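Local structure of ammonium transporter (Kuenenia stuttgartiensis, 6EU6) at residues G64-K69 / I134-F139; W144-L147 / Q152-W155; I162-A167 / G226-V231. The protein probably recognises ammonium at the membrane as the trimeric, Amt-type sensor part of a histidine kinase, passing the signal across the membrane. All blocks are in the same frame, centred on the assembly; numbering follows the deposited sequence. Where two conformers were deposited one is given.

Contact 1 of 3, residues G64-K69 / I134-F139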
ATOM      1  N   GLY A  64       1.643   8.628 -27.881  1.00 33.12           N
ATOM      2  CA  GLY A  64       1.645   9.510 -29.044  1.00 34.00           C
ATOM      3  C   GLY A  64       0.317   9.480 -29.785  1.00 32.12           C
ATOM      4  O   GLY A  64      -0.271  10.513 -30.044  1.00 34.07           O
ATOM      5  N   PHE A  65      -0.186   8.285 -30.024  1.00 30.25           N
ATOM      6  CA  PHE A  65      -1.482   8.129 -30.667  1.00 31.06           C
ATOM      7  C   PHE A  65      -2.573   8.838 -29.892  1.00 32.56           C
ATOM      8  O   PHE A  65      -3.510   9.391 -30.488  1.00 31.47           O
ATOM      9  CB  PHE A  65      -1.881   6.677 -30.802  1.00 29.70           C
ATOM     10  CG  PHE A  65      -1.176   5.914 -31.890  1.00 32.63           C
ATOM     11  CD1 PHE A  65      -0.493   6.535 -32.930  1.00 35.01           C
ATOM     12  CD2 PHE A  65      -1.248   4.533 -31.905  1.00 34.18           C
ATOM     13  CE1 PHE A  65       0.145   5.794 -33.932  1.00 34.84           C
ATOM     14  CE2 PHE A  65      -0.674   3.787 -32.939  1.00 41.85           C
ATOM     15  CZ  PHE A  65       0.053   4.421 -33.971  1.00 35.44           C
ATOM     16  N   MET A  66      -2.482   8.806 -28.562  1.00 31.84           N
ATOM     17  CA  MET A  66      -3.536   9.307 -27.705  1.00 30.28           C
ATOM     18  C   MET A  66      -3.482  10.845 -27.534  1.00 31.63           C
ATOM     19  O   MET A  66      -4.496  11.530 -27.571  1.00 28.77           O
ATOM     20  CB  MET A  66      -3.405   8.669 -26.310  1.00 30.76           C
ATOM     21  CG  MET A  66      -4.584   9.014 -25.383  1.00 29.84           C
ATOM     22  SD  MET A  66      -4.746   7.656 -24.149  1.00 29.53           S
ATOM     23  CE  MET A  66      -6.067   8.314 -23.082  1.00 28.63           C
ATOM     24  N   PHE A  67      -2.290  11.364 -27.307  1.00 29.51           N
ATOM     25  CA  PHE A  67      -2.128  12.757 -26.912  1.00 31.36           C
ATOM     26  C   PHE A  67      -1.274  13.626 -27.867  1.00 32.40           C
ATOM     27  O   PHE A  67      -1.202  14.853 -27.653  1.00 32.74           O
ATOM     28  CB  PHE A  67      -1.507  12.831 -25.502  1.00 30.41           C
ATOM     29  CG  PHE A  67      -2.450  12.363 -24.427  1.00 29.87           C
ATOM     30  CD1 PHE A  67      -3.609  13.111 -24.093  1.00 28.02           C
ATOM     31  CD2 PHE A  67      -2.224  11.182 -23.777  1.00 29.38           C
ATOM     32  CE1 PHE A  67      -4.505  12.613 -23.128  1.00 31.80           C
ATOM     33  CE2 PHE A  67      -3.063  10.736 -22.773  1.00 29.63           C
ATOM     34  CZ  PHE A  67      -4.222  11.423 -22.481  1.00 28.94           C
ATOM     35  N   GLY A  68      -0.623  13.004 -28.854  1.00 34.04           N
ATOM     36  CA  GLY A  68       0.194  13.743 -29.782  1.00 34.67           C
ATOM     37  C   GLY A  68      -0.657  14.577 -30.760  1.00 38.11           C
ATOM     38  O   GLY A  68      -1.890  14.683 -30.655  1.00 31.75           O
ATOM     39  N   LYS A  69       0.049  15.173 -31.704  1.00 39.28           N
ATOM     40  CA  LYS A  69      -0.519  16.206 -32.492  1.00 40.77           C
ATOM     41  C   LYS A  69      -1.593  15.549 -33.296  1.00 33.82           C
ATOM     42  O   LYS A  69      -1.404  14.513 -33.937  1.00 37.13           O
ATOM     43  CB  LYS A  69       0.580  16.877 -33.301  1.00 50.64           C
ATOM     44  CG  LYS A  69       0.122  17.805 -34.423  1.00 57.94           C
ATOM     45  CD  LYS A  69       1.346  18.208 -35.250  1.00 63.65           C
ATOM     46  CE  LYS A  69       0.983  18.857 -36.565  1.00 74.36           C
ATOM     47  NZ  LYS A  69       0.346  20.200 -36.404  1.00 79.03           N
ATOM     48  N   ILE A 134      -3.344   0.265 -29.930  1.00 31.40           N
ATOM     49  CA  ILE A 134      -4.429   0.587 -30.893  1.00 29.25           C
ATOM     50  C   ILE A 134      -5.744   1.014 -30.256  1.00 30.32           C
ATOM     51  O   ILE A 134      -6.118   2.195 -30.295  1.00 29.94           O
ATOM     52  CB  ILE A 134      -4.631  -0.592 -31.881  1.00 32.44           C
ATOM     53  CG1 ILE A 134      -3.377  -0.625 -32.787  1.00 35.02           C
ATOM     54  CG2 ILE A 134      -5.831  -0.339 -32.795  1.00 29.96           C
ATOM     55  CD1 ILE A 134      -3.023  -1.966 -33.203  1.00 49.21           C
ATOM     56  N   ILE A 135      -6.422   0.078 -29.640  1.00 26.56           N
ATOM     57  CA  ILE A 135      -7.801   0.331 -29.151  1.00 29.74           C
ATOM     58  C   ILE A 135      -7.820   1.473 -28.156  1.00 30.40           C
ATOM     59  O   ILE A 135      -8.533   2.482 -28.348  1.00 29.67           O
ATOM     60  CB  ILE A 135      -8.452  -0.942 -28.558  1.00 27.88           C
ATOM     61  CG1 ILE A 135      -8.529  -2.038 -29.629  1.00 30.61           C
ATOM     62  CG2 ILE A 135      -9.804  -0.657 -27.946  1.00 28.65           C
ATOM     63  CD1 ILE A 135      -9.087  -3.329 -29.103  1.00 31.39           C
ATOM     64  N   TYR A 136      -7.027   1.326 -27.073  1.00 29.78           N
ATOM     65  CA  TYR A 136      -7.108   2.328 -25.975  1.00 26.18           C
ATOM     66  C   TYR A 136      -6.652   3.734 -26.376  1.00 26.84           C
ATOM     67  O   TYR A 136      -7.374   4.731 -26.128  1.00 26.18           O
ATOM     68  CB  TYR A 136      -6.349   1.791 -24.718  1.00 26.12           C
ATOM     69  CG  TYR A 136      -6.254   2.778 -23.647  1.00 24.99           C
ATOM     70  CD1 TYR A 136      -7.333   3.041 -22.841  1.00 25.16           C
ATOM     71  CD2 TYR A 136      -5.097   3.537 -23.490  1.00 26.45           C
ATOM     72  CE1 TYR A 136      -7.268   4.019 -21.874  1.00 26.75           C
ATOM     73  CE2 TYR A 136      -5.008   4.555 -22.526  1.00 25.42           C
ATOM     74  CZ  TYR A 136      -6.103   4.775 -21.688  1.00 25.46           C
ATOM     75  OH  TYR A 136      -6.037   5.737 -20.677  1.00 26.69           O
ATOM     76  N   PRO A 137      -5.440   3.865 -26.913  1.00 25.73           N
ATOM     77  CA  PRO A 137      -5.010   5.217 -27.155  1.00 26.37           C
ATOM     78  C   PRO A 137      -5.769   5.967 -28.325  1.00 27.96           C
ATOM     79  O   PRO A 137      -5.891   7.172 -28.279  1.00 28.89           O
ATOM     80  CB  PRO A 137      -3.519   5.063 -27.533  1.00 27.27           C
ATOM     81  CG  PRO A 137      -3.436   3.702 -28.142  1.00 27.58           C
ATOM     82  CD  PRO A 137      -4.491   2.859 -27.414  1.00 28.44           C
ATOM     83  N   ILE A 138      -6.287   5.250 -29.306  1.00 30.43           N
ATOM     84  CA  ILE A 138      -7.051   5.929 -30.376  1.00 29.27           C
ATOM     85  C   ILE A 138      -8.408   6.422 -29.868  1.00 29.51           C
ATOM     86  O   ILE A 138      -8.728   7.593 -30.014  1.00 30.78           O
ATOM     87  CB  ILE A 138      -7.195   5.024 -31.622  1.00 29.99           C
ATOM     88  CG1 ILE A 138      -5.830   4.877 -32.270  1.00 28.98           C
ATOM     89  CG2 ILE A 138      -8.204   5.635 -32.604  1.00 32.63           C
ATOM     90  CD1 ILE A 138      -5.700   3.737 -33.272  1.00 32.40           C
ATOM     91  N   PHE A 139      -9.166   5.564 -29.190  1.00 29.47           N
ATOM     92  CA  PHE A 139     -10.344   6.075 -28.441  1.00 28.50           C
ATOM     93  C   PHE A 139      -9.997   7.171 -27.460  1.00 31.75           C
ATOM     94  O   PHE A 139     -10.712   8.155 -27.340  1.00 28.34           O
ATOM     95  CB  PHE A 139     -11.177   4.972 -27.753  1.00 29.07           C
ATOM     96  CG  PHE A 139     -12.472   5.479 -27.185  1.00 29.74           C
ATOM     97  CD1 PHE A 139     -12.523   6.035 -25.893  1.00 30.45           C
ATOM     98  CD2 PHE A 139     -13.639   5.494 -27.944  1.00 31.45           C
ATOM     99  CE1 PHE A 139     -13.728   6.564 -25.383  1.00 30.00           C
ATOM    100  CE2 PHE A 139     -14.850   6.043 -27.434  1.00 27.68           C
ATOM    101  CZ  PHE A 139     -14.883   6.552 -26.146  1.00 31.26           C
TER

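Contact 2 of 3, residues W144-L147 / Q152-W155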
ATOM      1  N   TRP A 144     -10.155  12.458 -25.250  1.00 26.99           N
ATOM      2  CA  TRP A 144      -9.278  13.260 -24.431  1.00 29.13           C
ATOM      3  C   TRP A 144      -8.116  13.909 -25.207  1.00 29.99           C
ATOM      4  O   TRP A 144      -7.200  14.390 -24.591  1.00 31.31           O
ATOM      5  CB  TRP A 144      -8.629  12.328 -23.363  1.00 30.62           C
ATOM      6  CG  TRP A 144      -9.531  11.859 -22.237  1.00 28.84           C
ATOM      7  CD1 TRP A 144     -10.797  12.271 -21.941  1.00 31.20           C
ATOM      8  CD2 TRP A 144      -9.191  10.884 -21.258  1.00 29.45           C
ATOM      9  NE1 TRP A 144     -11.292  11.589 -20.821  1.00 28.58           N
ATOM     10  CE2 TRP A 144     -10.300  10.758 -20.375  1.00 28.70           C
ATOM     11  CE3 TRP A 144      -8.046  10.124 -21.024  1.00 29.16           C
ATOM     12  CZ2 TRP A 144     -10.290   9.913 -19.297  1.00 30.90           C
ATOM     13  CZ3 TRP A 144      -8.013   9.283 -19.931  1.00 29.09           C
ATOM     14  CH2 TRP A 144      -9.163   9.155 -19.087  1.00 31.44           C
ATOM     15  N   GLY A 145      -8.098  13.862 -26.539  1.00 32.70           N
ATOM     16  CA  GLY A 145      -6.983  14.360 -27.281  1.00 33.81           C
ATOM     17  C   GLY A 145      -6.786  15.876 -27.219  1.00 37.73           C
ATOM     18  O   GLY A 145      -5.779  16.416 -27.679  1.00 35.61           O
ATOM     19  N   ASN A 146      -7.685  16.566 -26.547  1.00 37.62           N
ATOM     20  CA  ASN A 146      -7.446  17.984 -26.272  1.00 39.29           C
ATOM     21  C   ASN A 146      -6.519  18.250 -25.105  1.00 41.41           C
ATOM     22  O   ASN A 146      -6.251  19.387 -24.815  1.00 39.32           O
ATOM     23  CB  ASN A 146      -8.771  18.693 -25.970  1.00 39.18           C
ATOM     24  CG  ASN A 146      -9.453  18.176 -24.695  1.00 38.82           C
ATOM     25  OD1 ASN A 146      -9.598  17.009 -24.456  1.00 35.81           O
ATOM     26  ND2 ASN A 146      -9.912  19.050 -23.949  1.00 40.09           N
ATOM     27  N   LEU A 147      -6.115  17.233 -24.354  1.00 39.78           N
ATOM     28  CA  LEU A 147      -5.689  17.511 -22.947  1.00 42.36           C
ATOM     29  C   LEU A 147      -4.227  17.953 -22.841  1.00 41.58           C
ATOM     30  O   LEU A 147      -3.862  18.655 -21.937  1.00 41.83           O
ATOM     31  CB  LEU A 147      -5.857  16.240 -22.097  1.00 40.97           C
ATOM     32  CG  LEU A 147      -5.899  16.220 -20.575  1.00 43.33           C
ATOM     33  CD1 LEU A 147      -7.106  16.973 -20.059  1.00 50.78           C
ATOM     34  CD2 LEU A 147      -5.980  14.734 -20.172  1.00 45.73           C
ATOM     35  N   GLN A 152      -5.960  21.724 -29.872  1.00 42.34           N
ATOM     36  CA  GLN A 152      -6.505  20.611 -30.671  1.00 38.75           C
ATOM     37  C   GLN A 152      -7.566  19.910 -29.885  1.00 40.62           C
ATOM     38  O   GLN A 152      -7.734  20.181 -28.701  1.00 39.55           O
ATOM     39  CB  GLN A 152      -5.417  19.616 -31.046  1.00 44.35           C
ATOM     40  CG  GLN A 152      -4.833  18.862 -29.851  1.00 41.75           C
ATOM     41  CD  GLN A 152      -3.794  17.871 -30.285  1.00 47.85           C
ATOM     42  OE1 GLN A 152      -2.926  18.186 -31.111  1.00 41.04           O
ATOM     43  NE2 GLN A 152      -3.874  16.642 -29.754  1.00 42.94           N
ATOM     44  N   THR A 153      -8.266  18.991 -30.520  1.00 40.52           N
ATOM     45  CA  THR A 153      -9.221  18.196 -29.811  1.00 41.76           C
ATOM     46  C   THR A 153      -9.491  16.882 -30.526  1.00 39.47           C
ATOM     47  O   THR A 153      -9.139  16.679 -31.684  1.00 39.52           O
ATOM     48  CB  THR A 153     -10.519  18.989 -29.611  1.00 41.48           C
ATOM     49  OG1 THR A 153     -11.328  18.314 -28.669  1.00 41.24           O
ATOM     50  CG2 THR A 153     -11.309  19.109 -30.921  1.00 44.57           C
ATOM     51  N   GLY A 154     -10.111  15.957 -29.820  1.00 33.83           N
ATOM     52  CA  GLY A 154     -10.510  14.727 -30.421  1.00 30.58           C
ATOM     53  C   GLY A 154     -11.945  14.940 -30.826  1.00 32.25           C
ATOM     54  O   GLY A 154     -12.668  15.763 -30.216  1.00 33.25           O
ATOM     55  N   TRP A 155     -12.395  14.158 -31.795  1.00 32.23           N
ATOM     56  CA  TRP A 155     -13.710  14.431 -32.359  1.00 35.08           C
ATOM     57  C   TRP A 155     -14.813  14.229 -31.346  1.00 36.17           C
ATOM     58  O   TRP A 155     -15.764  14.953 -31.372  1.00 38.49           O
ATOM     59  CB  TRP A 155     -13.961  13.641 -33.664  1.00 32.92           C
ATOM     60  CG  TRP A 155     -14.149  12.153 -33.528  1.00 32.79           C
ATOM     61  CD1 TRP A 155     -13.189  11.220 -33.564  1.00 34.71           C
ATOM     62  CD2 TRP A 155     -15.388  11.451 -33.375  1.00 33.92           C
ATOM     63  NE1 TRP A 155     -13.746   9.981 -33.391  1.00 32.76           N
ATOM     64  CE2 TRP A 155     -15.091  10.101 -33.280  1.00 35.82           C
ATOM     65  CE3 TRP A 155     -16.723  11.861 -33.197  1.00 39.46           C
ATOM     66  CZ2 TRP A 155     -16.062   9.138 -33.068  1.00 37.47           C
ATOM     67  CZ3 TRP A 155     -17.681  10.928 -32.997  1.00 43.09           C
ATOM     68  CH2 TRP A 155     -17.346   9.567 -32.920  1.00 41.07           C
TER
HETATM   69  O   HOH W   1      -5.273  21.298 -26.750  1.00 53.65           O

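Contact 3 of 3, residues I162-A167 / G226-V231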
ATOM      1  N   ILE A 162     -18.002  13.874 -22.117  1.00 30.77           N
ATOM      2  CA  ILE A 162     -17.365  14.060 -20.825  1.00 33.35           C
ATOM      3  C   ILE A 162     -17.020  12.688 -20.200  1.00 30.11           C
ATOM      4  O   ILE A 162     -17.848  11.813 -20.139  1.00 26.48           O
ATOM      5  CB  ILE A 162     -18.293  14.807 -19.877  1.00 31.72           C
ATOM      6  CG1 ILE A 162     -18.528  16.263 -20.405  1.00 33.55           C
ATOM      7  CG2 ILE A 162     -17.751  14.891 -18.453  1.00 33.74           C
ATOM      8  CD1 ILE A 162     -19.704  16.920 -19.725  1.00 33.40           C
ATOM      9  N   ASP A 163     -15.779  12.541 -19.782  1.00 29.22           N
ATOM     10  CA  ASP A 163     -15.395  11.417 -18.931  1.00 28.14           C
ATOM     11  C   ASP A 163     -14.203  11.897 -18.081  1.00 28.15           C
ATOM     12  O   ASP A 163     -13.080  11.920 -18.539  1.00 28.47           O
ATOM     13  CB  ASP A 163     -15.050  10.249 -19.796  1.00 28.92           C
ATOM     14  CG  ASP A 163     -14.795   8.986 -19.013  1.00 30.68           C
ATOM     15  OD1 ASP A 163     -14.807   9.008 -17.743  1.00 26.64           O
ATOM     16  OD2 ASP A 163     -14.533   7.980 -19.690  1.00 30.37           O
ATOM     17  N   PHE A 164     -14.486  12.317 -16.861  1.00 25.10           N
ATOM     18  CA  PHE A 164     -13.439  12.879 -16.032  1.00 26.72           C
ATOM     19  C   PHE A 164     -12.177  12.034 -15.890  1.00 26.95           C
ATOM     20  O   PHE A 164     -11.066  12.491 -16.177  1.00 28.70           O
ATOM     21  CB  PHE A 164     -14.044  13.172 -14.643  1.00 25.88           C
ATOM     22  CG  PHE A 164     -13.039  13.659 -13.670  1.00 27.84           C
ATOM     23  CD1 PHE A 164     -12.299  14.814 -13.942  1.00 27.46           C
ATOM     24  CD2 PHE A 164     -12.891  13.049 -12.430  1.00 26.75           C
ATOM     25  CE1 PHE A 164     -11.362  15.273 -13.031  1.00 30.99           C
ATOM     26  CE2 PHE A 164     -11.947  13.509 -11.534  1.00 27.88           C
ATOM     27  CZ  PHE A 164     -11.156  14.591 -11.826  1.00 30.44           C
ATOM     28  N   ALA A 165     -12.342  10.816 -15.384  1.00 28.40           N
ATOM     29  CA  ALA A 165     -11.225   9.979 -15.067  1.00 27.88           C
ATOM     30  C   ALA A 165     -11.208   8.651 -15.840  1.00 31.47           C
ATOM     31  O   ALA A 165     -10.290   7.863 -15.685  1.00 27.04           O
ATOM     32  CB  ALA A 165     -11.145   9.808 -13.551  1.00 29.24           C
ATOM     33  N   GLY A 166     -12.178   8.408 -16.725  1.00 27.98           N
ATOM     34  CA  GLY A 166     -12.096   7.253 -17.586  1.00 28.87           C
ATOM     35  C   GLY A 166     -13.068   6.121 -17.347  1.00 27.86           C
ATOM     36  O   GLY A 166     -12.726   4.927 -17.535  1.00 26.28           O
ATOM     37  N   ALA A 167     -14.287   6.449 -16.949  1.00 25.86           N
ATOM     38  CA  ALA A 167     -15.277   5.407 -16.850  1.00 25.62           C
ATOM     39  C   ALA A 167     -15.439   4.624 -18.183  1.00 27.66           C
ATOM     40  O   ALA A 167     -15.567   3.378 -18.199  1.00 26.13           O
ATOM     41  CB  ALA A 167     -16.621   5.977 -16.416  1.00 25.89           C
ATOM     42  N   GLY A 226      -6.217  12.448  -8.821  1.00 27.68           N
ATOM     43  CA  GLY A 226      -5.104  12.815  -9.724  1.00 27.64           C
ATOM     44  C   GLY A 226      -5.651  13.411 -11.028  1.00 28.34           C
ATOM     45  O   GLY A 226      -4.953  14.233 -11.706  1.00 28.88           O
ATOM     46  N   SER A 227      -6.892  13.052 -11.398  1.00 30.48           N
ATOM     47  CA  SER A 227      -7.430  13.502 -12.701  1.00 28.76           C
ATOM     48  C   SER A 227      -7.774  15.005 -12.731  1.00 29.59           C
ATOM     49  O   SER A 227      -8.032  15.550 -13.803  1.00 29.07           O
ATOM     50  CB  SER A 227      -8.576  12.625 -13.213  1.00 26.49           C
ATOM     51  OG  SER A 227      -8.134  11.306 -13.578  1.00 27.30           O
ATOM     52  N   LEU A 228      -7.836  15.660 -11.573  1.00 25.44           N
ATOM     53  CA  LEU A 228      -7.840  17.124 -11.511  1.00 26.67           C
ATOM     54  C   LEU A 228      -6.614  17.716 -12.201  1.00 29.61           C
ATOM     55  O   LEU A 228      -6.633  18.842 -12.703  1.00 29.46           O
ATOM     56  CB  LEU A 228      -7.876  17.595 -10.066  1.00 28.63           C
ATOM     57  CG  LEU A 228      -9.174  17.297  -9.330  1.00 30.09           C
ATOM     58  CD1 LEU A 228      -9.084  17.705  -7.873  1.00 36.57           C
ATOM     59  CD2 LEU A 228     -10.353  18.011  -9.969  1.00 31.20           C
ATOM     60  N   LEU A 229      -5.526  16.954 -12.238  1.00 29.71           N
ATOM     61  CA  LEU A 229      -4.271  17.410 -12.816  1.00 31.20           C
ATOM     62  C   LEU A 229      -3.696  18.653 -12.120  1.00 33.44           C
ATOM     63  O   LEU A 229      -2.832  19.271 -12.629  1.00 32.73           O
ATOM     64  CB  LEU A 229      -4.399  17.596 -14.323  1.00 31.18           C
ATOM     65  CG  LEU A 229      -4.739  16.328 -15.056  1.00 31.48           C
ATOM     66  CD1 LEU A 229      -4.927  16.603 -16.542  1.00 35.02           C
ATOM     67  CD2 LEU A 229      -3.708  15.236 -14.845  1.00 31.85           C
ATOM     68  N   ARG A 230      -4.179  18.963 -10.921  0.50 34.21           N
ATOM     69  CA  ARG A 230      -3.720  20.134 -10.180  0.50 36.70           C
ATOM     70  C   ARG A 230      -4.252  19.991  -8.766  0.50 37.02           C
ATOM     71  O   ARG A 230      -5.174  19.220  -8.526  0.50 37.79           O
ATOM     72  CB  ARG A 230      -4.220  21.455 -10.780  0.50 38.14           C
ATOM     73  CG  ARG A 230      -5.658  21.796 -10.418  0.50 41.70           C
ATOM     74  CD  ARG A 230      -6.039  23.173 -10.950  0.50 46.91           C
ATOM     75  NE  ARG A 230      -4.811  23.883 -11.224  0.50 52.84           N
ATOM     76  CZ  ARG A 230      -4.135  24.594 -10.322  0.50 48.59           C
ATOM     77  NH1 ARG A 230      -4.613  24.754  -9.064  0.50 46.57           N
ATOM     78  NH2 ARG A 230      -2.997  25.147 -10.706  0.50 35.32           N
ATOM     79  N   VAL A 231      -3.659  20.716  -7.831  1.00 35.12           N
ATOM     80  CA  VAL A 231      -4.134  20.671  -6.472  1.00 32.44           C
ATOM     81  C   VAL A 231      -4.989  21.854  -6.249  1.00 36.17           C
ATOM     82  O   VAL A 231      -4.551  22.953  -6.471  1.00 38.30           O
ATOM     83  CB  VAL A 231      -2.960  20.749  -5.483  1.00 36.10           C
ATOM     84  CG1 VAL A 231      -3.470  20.589  -4.074  1.00 34.11           C
ATOM     85  CG2 VAL A 231      -1.893  19.707  -5.820  1.00 39.63           C
TER

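Contact 1 of 3, residues G64-K69 / I134-F139
With CG trans to the backbone N (chi1 -173°) and the chain extended beyond it, Met66 reaches across to Tyr136, whose own CG is likewise trans to its N and brings the ring obliquely across the thioether. Of the ring atoms the sulfur comes closest to CE2: Met66 SD lies 3.5 Å from Tyr136 CE2. It stands 4.4 Å from the centroid of the Tyr136 ring and 46° off the ring normal, an oblique Met-aromatic contact. Further out, Met66 CE comes to 3.5 Å from Tyr136 OH, so the end of the chain follows the ring toward its hydroxyl.

Nearer the backbone, Pro137 fits against two neighbouring residues. Its CB is 3.8 Å from Met66 CB and 4.0 Å from Phe65 CB, while Pro137 CG sits at the edge of the Phe65 ring, close to its plane. Met66 CA comes within 3.2 Å of Pro137 O, a bent CA-H...O contact (135° at the hydrogen). Helix 121-144 is kinked here because the proline N has no bond to the preceding turn. Beyond the interface, Met66 O is hydrogen-bonded to His141.

No conventional hydrogen bond crosses between the two segments. The end of helix 40-67 is therefore joined to the kinked part of helix 121-144 by apolar packing on Pro137, the Met-aromatic contact and one CA-H...O contact, as suits two transmembrane helices meeting in a buried setting.

Contact 2 of 3, residues W144-L147 / Q152-W155
Gln152 reaches Gly145 with a side chain whose CG lies between its backbone N and carbonyl carbon (chi1 67°) and whose remainder is extended, which carries the amide to the turn opposite. Gln152 NE2 donates to Gly145 O over 2.8 Å, with 166° at the hydrogen. The acceptor lies almost in the plane of the Gln152 amide, whereas the donor is tilted 21° out of the Gly145 carbonyl plane. The amide has further partners: NE2 also donates to Gly68 O and OE1 accepts from Ser70 N, which together probably fix its rotation.

Asn146 meets residues 152-153 with CB, its amide being led away from them. Asn146 CB is 3.3 Å from Gln152 O and 3.7 Å from Thr153 OG1. That hydroxyl, trans to its own N and beside the carbonyl carbon, donates to Gly154 O at 3.3 Å. A water bridges the two segments, 2.9 Å from Asn146 O and accepting from Gln152 N at 3.2 Å.

The type I turn Trp144-Leu147 is thus closed against the approach to helix 155-158, with Gly154 at its N-cap. One nearly straight hydrogen bond from the Gln152 amide and a water supply the polar links, and the shared amide ties this loop to Gly68 and Ser70.

Contact 3 of 3, residues I162-A167 / G226-V231
Ser227 CB lies over one face of the Phe164 ring, 3.9 Å from its centroid and 24° off the normal, a CH-pi contact displaced toward the rim. At that same rim Phe164 CZ meets Leu228 CD2 at 4.0 Å, and Phe164 CE1 is 3.4 Å from Ser227 O. Ala165 adds its methyl, with CB 3.4 Å from Ser227 OG. That hydroxyl has its hydrogen-bond partner in Phe223 O in helix 206-226.

The ring gets there because Phe164 CG is trans to the backbone N (chi1 176°). Shortened to an alanine, Phe164 would probably leave a gap beside Ser227 CB and Leu228 CD2, which would lose the ring they pack on.

Behind Phe164, Asp163 shapes the backbone as an Asx motif. Its OD1 accepts from Ala167 N at 2.7 Å, on the syn lone pair, and from Gly166 N at 2.9 Å, from above the carboxylate plane. OD2 accepts from Thr168 N and Val169 N, so the carboxylate gathers the first N-H groups of helix 167-185. At Gly166, the N-cap, a CB would be jammed against the preceding carbonyl O, which calls for glycine.

The contact is thus carried by van der Waals and CH-pi contact, with polar atoms of Ser227 lying against carbon and no hydrogen bond joining the segments.

In the fold
Trp144 joins the three sites. Its CE3 packs on Met66 CE of contact 1 at 3.4 Å, and its NE1 lies 2.9 Å from Asp163 O of contact 3, probably hydrogen-bonded. Contacts 1 and 2 have centres 10 Å apart and are linked again through Gly68 and Gln152; contacts 2 and 3 are 14 Å apart between centres. Contacts 1 and 3 do not touch, their nearest atoms being about 6 Å apart. A bound MES, probably from crystallisation, has its nearest atom about 3 Å from the Ser227 side chain and is hydrogen-bonded to Asp163 N and Phe164 O. Trp144, Ser227 and the Phe99 and Phe103 that pack on Ser227 are consistent with the external ammonium-recruiting site of Amt proteins.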